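Local coordinates for protein 3,4-dihydroxy-2-butanone 4-phosphate synthase (PDB 1TKU) that converts D-ribulose 5-phosphate into formate and 3,4-dihydroxy-2-butanone 4-phosphate, probably with magnesium or manganese ions as cofactor, at residues Asn3-Ile8 and Ile190-Ile195; Tyr57-Leu62 and Leu130-Val135. One frame throughout, in Å; residues are numbered along the deposited sequence.

Overall arrangement
Contact 1 joins the N-terminal loop ahead of helix 8-16 to strand 191-194, whereas contact 2 pairs strands 59-63 and 129-134. Along the chain the segments follow in the order 3-8, 57-62, 130-135, 190-195, so contact 2 is nested within the loop that contact 1 closes. Their centres lie about 22 Å apart and their nearest atoms about 11 Å, so the two do not touch. Contact 1 sits at one outer strand of the mixed sheet; strand 162-166, at the other, exchanges backbone hydrogen bonds with strand 59-63 of contact 2. One contact thus ties the N-terminal loop to the last strand, just before the C-terminal helix 195-203, and the other lies buried beside the bound ribulose-5-phosphate.

Contact 1 (Asn3-Ile8 and Ile190-Ile195); sequences NIFTPI and IKIINI
The N-terminal loop runs along strand 191-194, an outer strand of the mixed sheet, and is fastened to it where Thr-6 N donates to Ile-192 O. That bond is 2.8 Å long, with 167° at the hydrogen, and meets the acceptor nearly along the C=O axis. The same oxygen receives a CA-H...O contact from Phe-5 CA at 3.3 Å and lies at the edge of the Phe-5 ring. A water completes the attachment: it accepts from Ile-192 N (3.1 Å) and donates to Ile-4 O (2.9 Å), linking these two backbone atoms. Thr-6 OG1 is hydrogen-bonded to that water as well, at 2.7 Å; with OG1 beside its own backbone N (chi1 -65°), the hydroxyl also rests 3.4 Å from Lys-191 CB, while Thr-6 CG2 lies against the methylenes further along the lysine.

In the fold, Ile-192 turns its N-H and C=O to the loop, whereas Lys-191 and Ile-193 make their backbone bonds to Ile-22, and Ile-193 also to Met-24, on the neighbouring strand 21-24. The strand ends in an N-cap: Asn-194 OD1 accepts from Gln-197 N at the start of helix 195-203. This bond helps fix the amide's rotation and leaves ND2 directed at Phe-5, 3.4 Å above the centre of the ring, with amide and ring planes 87° apart. The amide therefore stands upright on the ring, nitrogen first, instead of stacking flat. Ile-4 CG2 takes the opposite face, 3.6 Å from the ring plane and likewise over its centre, and the ring is clamped between amide and methyl. Ile-192 CG2 meets the ring's CD2 and CE2 atoms, while Leu-178 of helix 178-188 and Gln-197 also touch the Phe-5 side chain.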
loop_
_atom_site.group_PDB
_atom_site.type_symbol
_atom_site.label_atom_id
_atom_site.label_comp_id
_atom_site.label_asym_id
_atom_site.label_seq_id
_atom_site.Cartn_x
_atom_site.Cartn_y
_atom_site.Cartn_z
ATOM N N ASN B 3 0.794 29.126 15.659
ATOM C CA ASN B 3 -0.244 29.383 14.624
ATOM C C ASN B 3 -0.262 28.279 13.572
ATOM O O ASN B 3 -1.011 28.351 12.598
ATOM C CB ASN B 3 0.007 30.736 13.951
ATOM C CG ASN B 3 1.383 30.825 13.313
ATOM O OD1 ASN B 3 2.405 30.680 13.986
ATOM N ND2 ASN B 3 1.415 31.068 12.007
ATOM N N ILE B 4 0.573 27.262 13.765
ATOM C CA ILE B 4 0.636 26.146 12.828
ATOM C C ILE B 4 0.306 24.827 13.517
ATOM O O ILE B 4 -0.541 24.068 13.044
ATOM C CB ILE B 4 2.038 26.012 12.182
ATOM C CG1 ILE B 4 2.334 27.232 11.309
ATOM C CG2 ILE B 4 2.110 24.730 11.350
ATOM C CD1 ILE B 4 3.699 27.183 10.634
ATOM N N PHE B 5 0.968 24.565 14.640
ATOM C CA PHE B 5 0.763 23.321 15.371
ATOM C C PHE B 5 -0.167 23.419 16.575
ATOM O O PHE B 5 -0.107 24.371 17.353
ATOM C CB PHE B 5 2.117 22.751 15.805
ATOM C CG PHE B 5 3.077 22.554 14.668
ATOM C CD1 PHE B 5 4.040 23.517 14.374
ATOM C CD2 PHE B 5 2.982 21.432 13.852
ATOM C CE1 PHE B 5 4.893 23.362 13.287
ATOM C CE2 PHE B 5 3.830 21.268 12.762
ATOM C CZ PHE B 5 4.786 22.235 12.477
ATOM N N THR B 6 -1.023 22.412 16.711
ATOM C CA THR B 6 -1.991 22.330 17.802
ATOM C C THR B 6 -1.340 21.858 19.103
ATOM O O THR B 6 -0.511 20.947 19.095
ATOM C CB THR B 6 -3.127 21.341 17.434
ATOM O OG1 THR B 6 -3.862 21.850 16.316
ATOM C CG2 THR B 6 -4.082 21.140 18.607
ATOM N N PRO B 7 -1.701 22.480 20.240
ATOM C CA PRO B 7 -1.129 22.080 21.534
ATOM C C PRO B 7 -1.453 20.602 21.752
ATOM O O PRO B 7 -2.559 20.162 21.450
ATOM C CB PRO B 7 -1.861 22.980 22.529
ATOM C CG PRO B 7 -2.182 24.202 21.714
ATOM C CD PRO B 7 -2.632 23.610 20.404
ATOM N N ILE B 8 -0.504 19.841 22.288
ATOM C CA ILE B 8 -0.710 18.410 22.484
ATOM C C ILE B 8 -1.994 17.994 23.196
ATOM O O ILE B 8 -2.664 17.066 22.750
ATOM C CB ILE B 8 0.498 17.756 23.215
ATOM C CG1 ILE B 8 1.718 17.735 22.293
ATOM C CG2 ILE B 8 0.171 16.320 23.612
ATOM C CD1 ILE B 8 2.280 19.081 21.997
ATOM N N ILE B 190 -8.396 19.120 9.986
ATOM C CA ILE B 190 -7.550 18.181 10.713
ATOM C C ILE B 190 -6.402 18.948 11.365
ATOM O O ILE B 190 -5.718 19.733 10.710
ATOM C CB ILE B 190 -6.992 17.103 9.757
ATOM C CG1 ILE B 190 -8.154 16.276 9.194
ATOM C CG2 ILE B 190 -5.976 16.227 10.487
ATOM C CD1 ILE B 190 -7.769 15.331 8.067
ATOM N N LYS B 191 -6.212 18.725 12.661
ATOM C CA LYS B 191 -5.160 19.391 13.425
ATOM C C LYS B 191 -3.789 18.824 13.080
ATOM O O LYS B 191 -3.668 17.663 12.693
ATOM C CB LYS B 191 -5.417 19.228 14.926
ATOM C CG LYS B 191 -6.611 20.019 15.453
ATOM C CD LYS B 191 -6.976 19.563 16.861
ATOM C CE LYS B 191 -7.879 20.561 17.571
ATOM N NZ LYS B 191 -9.091 20.899 16.779
ATOM N N ILE B 192 -2.760 19.651 13.238
ATOM C CA ILE B 192 -1.390 19.254 12.933
ATOM C C ILE B 192 -0.486 19.382 14.157
ATOM O O ILE B 192 -0.593 20.343 14.924
ATOM C CB ILE B 192 -0.790 20.138 11.813
ATOM C CG1 ILE B 192 -1.749 20.210 10.622
ATOM C CG2 ILE B 192 0.550 19.577 11.363
ATOM C CD1 ILE B 192 -2.916 21.157 10.825
ATOM N N ILE B 193 0.389 18.399 14.345
ATOM C CA ILE B 193 1.343 18.411 15.455
ATOM C C ILE B 193 2.659 17.857 14.928
ATOM O O ILE B 193 2.730 17.400 13.787
ATOM C CB ILE B 193 0.894 17.509 16.650
ATOM C CG1 ILE B 193 0.786 16.046 16.208
ATOM C CG2 ILE B 193 -0.425 18.004 17.222
ATOM C CD1 ILE B 193 -0.361 15.755 15.267
ATOM N N ASN B 194 3.711 17.924 15.739
ATOM C CA ASN B 194 4.986 17.357 15.323
ATOM C C ASN B 194 5.569 16.537 16.471
ATOM O O ASN B 194 5.237 16.753 17.640
ATOM C CB ASN B 194 5.967 18.442 14.821
ATOM C CG ASN B 194 6.361 19.443 15.890
ATOM O OD1 ASN B 194 7.130 19.128 16.803
ATOM N ND2 ASN B 194 5.842 20.665 15.773
ATOM N N ILE B 195 6.411 15.572 16.124
ATOM C CA ILE B 195 7.008 14.677 17.105
ATOM C C ILE B 195 7.824 15.361 18.202
ATOM O O ILE B 195 7.740 14.972 19.365
ATOM C CB ILE B 195 7.854 13.600 16.390
ATOM C CG1 ILE B 195 6.939 12.770 15.482
ATOM C CG2 ILE B 195 8.549 12.703 17.412
ATOM C CD1 ILE B 195 7.630 11.653 14.732
HETATM O O HOH W 1 -2.923 22.634 13.877
#

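Contact 2 (Tyr57-Leu62 and Leu130-Val135); sequences YVCVPL and LPLRAV. With 5RP (ribulose-5-phosphate), chain D.
The ring of Tyr-57 carries Leu-130 CD1 over one face, 3.5 Å from the ring centroid and only 6° off the ring normal, a well-centred CH-pi contact. Tyr-57 CG lies anti to its backbone N (chi1 -152°), which brings the ring to Leu-130. Leu-130 CD2 instead reaches the hydroxyl end, 3.7 Å from Tyr-57 OH. Gly-127 of the second subunit packs on Tyr-57, and Tyr-57 of that subunit on Leu-130, placing this pair at the dimer interface.

From Cys-59 and Leu-130 onward the strands run parallel. Five hydrogen bonds join them: Leu-130 N to Val-58 O, weak at 3.4 Å, Val-60 N to Leu-130 O, Leu-132 N to Val-60 O, Leu-62 N to Leu-132 O and Ala-134 N to Leu-62 O (2.8 Å). The donors on Leu-130 O and Val-60 O sit above the carbonyl plane, Leu-132 N 59° out of it, whereas Ala-134 N lies nearly in line with its acceptor's C=O. Alternate residues turn outward, Cys-59 and Pro-61 to Ile-164 and Gly-162, Pro-131 and Arg-133 to Thr-88 and Ala-86, so neither proline interrupts the pairing. Val-60 and Leu-62 pack on helix 103-114; on the other face Leu-132 CD1 presses tightly against Cys-59 CB at 3.5 Å.

Thr-85, Arg-142, His-145 and Thr-146 hydrogen-bond the ribulose-5-phosphate. The strands approach its O14 most closely through Leu-132 CD1 (3.7 Å) and Cys-59 SG (3.8 Å), which suggests a largely apolar wall.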
loop_
_atom_site.group_PDB
_atom_site.type_symbol
_atom_site.label_atom_id
_atom_site.label_comp_id
_atom_site.label_asym_id
_atom_site.label_seq_id
_atom_site.Cartn_x
_atom_site.Cartn_y
_atom_site.Cartn_z
ATOM N N TYR B 57 -0.003 2.647 1.361
ATOM C CA TYR B 57 0.782 1.614 2.036
ATOM C C TYR B 57 0.445 1.799 3.517
ATOM O O TYR B 57 1.273 2.259 4.307
ATOM C CB TYR B 57 2.279 1.860 1.782
ATOM C CG TYR B 57 3.151 0.619 1.810
ATOM C CD1 TYR B 57 2.974 -0.403 0.877
ATOM C CD2 TYR B 57 4.174 0.482 2.748
ATOM C CE1 TYR B 57 3.790 -1.531 0.876
ATOM C CE2 TYR B 57 5.003 -0.647 2.753
ATOM C CZ TYR B 57 4.805 -1.647 1.816
ATOM O OH TYR B 57 5.612 -2.765 1.816
ATOM N N VAL B 58 -0.785 1.436 3.882
ATOM C CA VAL B 58 -1.270 1.614 5.248
ATOM C C VAL B 58 -0.658 0.670 6.275
ATOM O O VAL B 58 -0.725 -0.556 6.136
ATOM C CB VAL B 58 -2.809 1.499 5.298
ATOM C CG1 VAL B 58 -3.311 1.771 6.711
ATOM C CG2 VAL B 58 -3.427 2.495 4.321
ATOM N N CYS B 59 -0.070 1.267 7.310
ATOM C CA CYS B 59 0.586 0.521 8.377
ATOM C C CYS B 59 -0.123 0.681 9.711
ATOM O O CYS B 59 -0.790 1.683 9.959
ATOM C CB CYS B 59 2.032 0.987 8.528
ATOM S SG CYS B 59 3.030 0.761 7.056
ATOM N N VAL B 60 0.042 -0.312 10.576
ATOM C CA VAL B 60 -0.586 -0.282 11.888
ATOM C C VAL B 60 0.421 -0.478 13.020
ATOM O O VAL B 60 0.773 -1.601 13.368
ATOM C CB VAL B 60 -1.689 -1.365 11.997
ATOM C CG1 VAL B 60 -2.284 -1.373 13.396
ATOM C CG2 VAL B 60 -2.786 -1.090 10.972
ATOM N N PRO B 61 0.915 0.628 13.593
ATOM C CA PRO B 61 1.877 0.553 14.693
ATOM C C PRO B 61 1.265 -0.126 15.919
ATOM O O PRO B 61 0.148 0.194 16.330
ATOM C CB PRO B 61 2.205 2.018 14.957
ATOM C CG PRO B 61 2.126 2.615 13.591
ATOM C CD PRO B 61 0.852 1.997 13.053
ATOM N N LEU B 62 2.010 -1.068 16.485
ATOM C CA LEU B 62 1.597 -1.808 17.671
ATOM C C LEU B 62 2.838 -1.871 18.543
ATOM O O LEU B 62 3.953 -1.705 18.047
ATOM C CB LEU B 62 1.187 -3.238 17.307
ATOM C CG LEU B 62 0.014 -3.487 16.358
ATOM C CD1 LEU B 62 -0.010 -4.963 15.964
ATOM C CD2 LEU B 62 -1.293 -3.086 17.032
ATOM N N LEU B 130 -0.131 -3.797 7.056
ATOM C CA LEU B 130 1.270 -3.864 7.474
ATOM C C LEU B 130 1.471 -3.447 8.935
ATOM O O LEU B 130 1.598 -2.263 9.236
ATOM C CB LEU B 130 2.119 -2.954 6.579
ATOM C CG LEU B 130 2.200 -3.281 5.085
ATOM C CD1 LEU B 130 1.953 -2.019 4.274
ATOM C CD2 LEU B 130 3.565 -3.866 4.747
ATOM N N PRO B 131 1.502 -4.415 9.863
ATOM C CA PRO B 131 1.699 -4.044 11.267
ATOM C C PRO B 131 3.156 -3.624 11.473
ATOM O O PRO B 131 4.054 -4.132 10.800
ATOM C CB PRO B 131 1.363 -5.334 12.024
ATOM C CG PRO B 131 0.483 -6.096 11.069
ATOM C CD PRO B 131 1.157 -5.839 9.744
ATOM N N LEU B 132 3.385 -2.692 12.394
ATOM C CA LEU B 132 4.734 -2.221 12.685
ATOM C C LEU B 132 4.988 -2.404 14.172
ATOM O O LEU B 132 4.071 -2.273 14.978
ATOM C CB LEU B 132 4.881 -0.743 12.327
ATOM C CG LEU B 132 4.484 -0.339 10.906
ATOM C CD1 LEU B 132 4.728 1.154 10.735
ATOM C CD2 LEU B 132 5.280 -1.137 9.888
ATOM N N ARG B 133 6.230 -2.705 14.532
ATOM C CA ARG B 133 6.576 -2.906 15.933
ATOM C C ARG B 133 7.270 -1.693 16.545
ATOM O O ARG B 133 8.427 -1.409 16.238
ATOM C CB ARG B 133 7.473 -4.142 16.083
ATOM C CG ARG B 133 6.823 -5.442 15.627
ATOM C CD ARG B 133 7.712 -6.652 15.902
ATOM N NE ARG B 133 7.897 -6.860 17.336
ATOM C CZ ARG B 133 8.520 -7.903 17.874
ATOM N NH1 ARG B 133 9.026 -8.852 17.099
ATOM N NH2 ARG B 133 8.638 -7.997 19.190
ATOM N N ALA B 134 6.553 -0.980 17.411
ATOM C CA ALA B 134 7.107 0.191 18.084
ATOM C C ALA B 134 8.011 -0.295 19.215
ATOM O O ALA B 134 7.646 -1.205 19.959
ATOM C CB ALA B 134 5.988 1.055 18.647
ATOM N N VAL B 135 9.182 0.319 19.340
ATOM C CA VAL B 135 10.127 -0.076 20.375
ATOM C C VAL B 135 9.680 0.331 21.772
ATOM O O VAL B 135 8.989 1.339 21.955
ATOM C CB VAL B 135 11.535 0.522 20.110
ATOM C CG1 VAL B 135 12.010 0.132 18.718
ATOM C CG2 VAL B 135 11.504 2.035 20.256
HETATM C C2 5RP D . 7.073 7.246 7.080
HETATM C C3 5RP D . 5.923 6.727 7.917
HETATM C C5 5RP D . 5.412 5.308 7.669
HETATM O O13 5RP D . 4.111 5.023 8.225
HETATM C C6 5RP D . 6.452 4.246 8.187
HETATM O O14 5RP D . 6.035 2.916 7.815
HETATM C C7 5RP D . 6.645 4.269 9.736
HETATM O O8 5RP D . 7.442 5.402 10.089
HETATM P P9 5RP D . 8.750 5.309 11.013
HETATM O O12 5RP D . 9.889 4.413 10.336
HETATM O O11 5RP D . 8.386 4.704 12.459
HETATM O O10 5RP D . 9.247 6.817 11.223
HETATM O O4 5RP D . 5.401 7.407 8.789
HETATM O O1 5RP D . 7.399 8.617 7.399
#